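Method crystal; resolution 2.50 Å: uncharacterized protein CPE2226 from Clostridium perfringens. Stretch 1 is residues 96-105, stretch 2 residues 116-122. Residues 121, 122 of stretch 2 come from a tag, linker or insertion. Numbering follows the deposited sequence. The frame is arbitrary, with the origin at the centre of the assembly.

Stretch 1 (96-105) NQFKKLAEKV
Stretch 2, residues 116-122: ATLVDLE

The contact pairs a helix with a short strand of the same chain, and it is held by side-chain packing alone: no hydrogen bond crosses between the two. Residues 96-105 are helical throughout, within a helix that begins earlier and continues later, with phi/psi near -60/-45. Within the stretch the amides of 100-105 bond to the carbonyls four residues back, from Lys100 N to Asn96 O at 3.1 Å through Val105 N to Leu101 O at 2.8 Å, and it is side chains that this helix presents to the other stretch. Thr117, Leu118 and Val119 form the strand, with phi/psi of -119/158, -98/136 and -115/126. Asp120 stays extended at -96/104, and Leu121 turns to -85/-37.

The helix and strand axes approach to 9.5 Å, and their N-to-C directions make an angle of 144°, closer to antiparallel than to perpendicular. The register follows from that direction: Leu101 CA lies 6.8 Å from Val119 CA, and Gln97 CA lies 7.6 Å from Leu121 CA. One helical turn back thus corresponds to two residues forward in the other stretch. Alternation does the rest. Thr117, Val119 and Leu121 point their CA-to-CB bonds toward the helix, whereas Leu118 points away, with chi1 m and chi2 t. On the helix, Lys100 and Lys104 point toward the other stretch, Gln97 and Leu101 set out sideways and bring their ends nearer, and Phe98 points away.

The purely apolar pairing is Leu101 with Val119. Leu101, buried and in the m,t rotamer, brings CD2 to 3.7 Å from Val119 CB; Val119 has chi1 t. This is ordinary van der Waals packing, in which a branched strand residue meets a leucine end reaching across from the helix.

Lysines contribute through their aliphatic stems. Lys104, with chi1 t, chi2 p and then t,t, places CG 3.5 Å from Val119 CG2, while the same CG lies 4.2 Å from Thr117 OG1. The latter is contact without a hydrogen bond, since a methylene carbon has no polar hydrogen to give; the threonine hydroxyl, at chi1 p, is satisfied elsewhere in the structure. Lys100 runs m,t,t with chi4 at 98°, and its CD meets Leu121 CD2 at 3.4 Å. In both lysines methylenes do the packing and the ammonium ends beyond the contact, so a charged residue can border an apolar side chain without bringing its charge into this contact.

Leu121, in the m,t rotamer, has the largest covered area of any residue here, 90 Å² of its surface, yet it belongs to an expression tag. Its other neighbour is Gln97, whose OE1 stands 3.4 Å from Leu121 CD1, a polar atom against a methyl group. Gln97 adopts t,t with chi3 at -93°, and its NE2 is hydrogen-bonded elsewhere in the structure. Altogether 328 Å² is buried, both sides summed: a modest contact in which Thr117 and Val119 of the strand, and the tag residue Leu121 after it, meet side chains of the helix.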

# COMPACT_ATOMS: atom_id res chain seq x y z
N ASN A 96 -7.87 1.37 -4.28
CA ASN A 96 -7.75 2.76 -4.71
C ASN A 96 -6.74 3.50 -3.83
O ASN A 96 -5.89 4.23 -4.33
CB ASN A 96 -9.11 3.44 -4.67
CG ASN A 96 -10.02 3.01 -5.83
OD1 ASN A 96 -11.23 3.21 -5.77
ND2 ASN A 96 -9.43 2.43 -6.87
N GLN A 97 -6.85 3.36 -2.51
CA GLN A 97 -5.85 3.97 -1.64
C GLN A 97 -4.45 3.48 -2.05
O GLN A 97 -3.54 4.29 -2.26
CB GLN A 97 -6.14 3.61 -0.18
CG GLN A 97 -5.04 4.02 0.80
CD GLN A 97 -5.53 4.04 2.23
OE1 GLN A 97 -5.97 5.08 2.73
NE2 GLN A 97 -5.49 2.90 2.89
N PHE A 98 -4.27 2.16 -2.18
CA PHE A 98 -2.99 1.56 -2.60
C PHE A 98 -2.50 2.16 -3.91
O PHE A 98 -1.31 2.49 -4.03
CB PHE A 98 -3.13 0.03 -2.79
CG PHE A 98 -1.84 -0.67 -3.25
CD1 PHE A 98 -0.87 -1.07 -2.33
CD2 PHE A 98 -1.61 -0.94 -4.60
CE1 PHE A 98 0.29 -1.73 -2.75
CE2 PHE A 98 -0.46 -1.60 -5.02
CZ PHE A 98 0.50 -1.99 -4.09
N LYS A 99 -3.40 2.30 -4.89
CA LYS A 99 -3.02 2.85 -6.18
C LYS A 99 -2.46 4.25 -6.07
O LYS A 99 -1.45 4.55 -6.71
CB LYS A 99 -4.20 2.78 -7.18
CG LYS A 99 -4.55 1.33 -7.57
CD LYS A 99 -5.78 1.19 -8.48
CE LYS A 99 -5.53 1.82 -9.85
NZ LYS A 99 -6.47 1.30 -10.89
N LYS A 100 -3.05 5.11 -5.24
CA LYS A 100 -2.52 6.48 -5.09
C LYS A 100 -1.10 6.50 -4.51
O LYS A 100 -0.22 7.22 -5.00
CB LYS A 100 -3.47 7.35 -4.25
CG LYS A 100 -4.81 7.68 -4.95
CD LYS A 100 -5.70 8.58 -4.09
CE LYS A 100 -7.06 8.89 -4.74
NZ LYS A 100 -8.16 8.00 -4.25
N LEU A 101 -0.86 5.69 -3.47
CA LEU A 101 0.46 5.56 -2.85
C LEU A 101 1.47 4.99 -3.88
O LEU A 101 2.61 5.46 -3.96
CB LEU A 101 0.37 4.65 -1.61
CG LEU A 101 -0.43 5.24 -0.42
CD1 LEU A 101 -0.51 4.24 0.72
CD2 LEU A 101 0.23 6.50 0.03
N ALA A 102 1.07 3.99 -4.67
CA ALA A 102 1.96 3.49 -5.73
C ALA A 102 2.31 4.61 -6.75
O ALA A 102 3.48 4.73 -7.14
CB ALA A 102 1.32 2.32 -6.45
N GLU A 103 1.34 5.41 -7.19
CA GLU A 103 1.65 6.49 -8.13
C GLU A 103 2.71 7.41 -7.51
O GLU A 103 3.71 7.72 -8.15
CB GLU A 103 0.39 7.30 -8.49
CG GLU A 103 -0.72 6.44 -9.10
CD GLU A 103 -2.06 7.16 -9.28
OE1 GLU A 103 -2.08 8.41 -9.33
OE2 GLU A 103 -3.09 6.45 -9.40
N LYS A 104 2.52 7.81 -6.26
CA LYS A 104 3.47 8.70 -5.64
C LYS A 104 4.82 8.06 -5.34
O LYS A 104 5.85 8.71 -5.54
CB LYS A 104 2.90 9.33 -4.38
CG LYS A 104 3.82 10.41 -3.81
CD LYS A 104 3.97 11.56 -4.80
CE LYS A 104 4.77 12.72 -4.21
NZ LYS A 104 4.85 13.90 -5.13
N VAL A 105 4.85 6.81 -4.88
CA VAL A 105 6.14 6.17 -4.59
C VAL A 105 6.95 5.93 -5.88
O VAL A 105 8.18 6.06 -5.87
CB VAL A 105 5.99 4.84 -3.73
CG1 VAL A 105 5.76 3.58 -4.59
CG2 VAL A 105 7.23 4.67 -2.86
N ALA A 116 11.13 9.71 2.80
CA ALA A 116 9.76 9.24 2.80
C ALA A 116 8.83 10.44 2.68
O ALA A 116 9.03 11.47 3.33
CB ALA A 116 9.46 8.51 4.10
N THR A 117 7.79 10.31 1.86
CA THR A 117 6.86 11.40 1.69
C THR A 117 5.46 11.03 2.13
O THR A 117 5.10 9.85 2.19
CB THR A 117 6.82 11.91 0.24
OG1 THR A 117 6.52 10.83 -0.63
CG2 THR A 117 8.16 12.51 -0.15
N LEU A 118 4.70 12.07 2.44
CA LEU A 118 3.33 11.94 2.88
C LEU A 118 2.41 12.17 1.72
O LEU A 118 2.63 13.08 0.91
CB LEU A 118 3.03 12.96 3.98
CG LEU A 118 3.82 12.77 5.28
CD1 LEU A 118 3.27 13.76 6.30
CD2 LEU A 118 3.72 11.31 5.77
N VAL A 119 1.41 11.31 1.60
CA VAL A 119 0.42 11.47 0.55
C VAL A 119 -0.92 11.78 1.21
O VAL A 119 -1.37 11.07 2.11
CB VAL A 119 0.33 10.22 -0.32
CG1 VAL A 119 -0.88 10.33 -1.23
CG2 VAL A 119 1.60 10.10 -1.14
N ASP A 120 -1.52 12.88 0.78
CA ASP A 120 -2.77 13.36 1.36
C ASP A 120 -3.95 12.87 0.55
O ASP A 120 -4.22 13.40 -0.54
CB ASP A 120 -2.76 14.88 1.40
CG ASP A 120 -3.79 15.44 2.34
OD1 ASP A 120 -4.68 14.67 2.79
OD2 ASP A 120 -3.72 16.66 2.63
N LEU A 121 -4.64 11.86 1.06
CA LEU A 121 -5.77 11.30 0.34
C LEU A 121 -7.03 12.09 0.63
O LEU A 121 -7.84 12.31 -0.27
CB LEU A 121 -5.97 9.82 0.71
CG LEU A 121 -4.79 8.90 0.33
CD1 LEU A 121 -5.20 7.44 0.38
CD2 LEU A 121 -4.29 9.25 -1.06
N GLU A 122 -7.17 12.55 1.86
CA GLU A 122 -8.35 13.31 2.26
C GLU A 122 -8.51 14.65 1.50
O GLU A 122 -7.99 14.82 0.39
CB GLU A 122 -8.32 13.56 3.78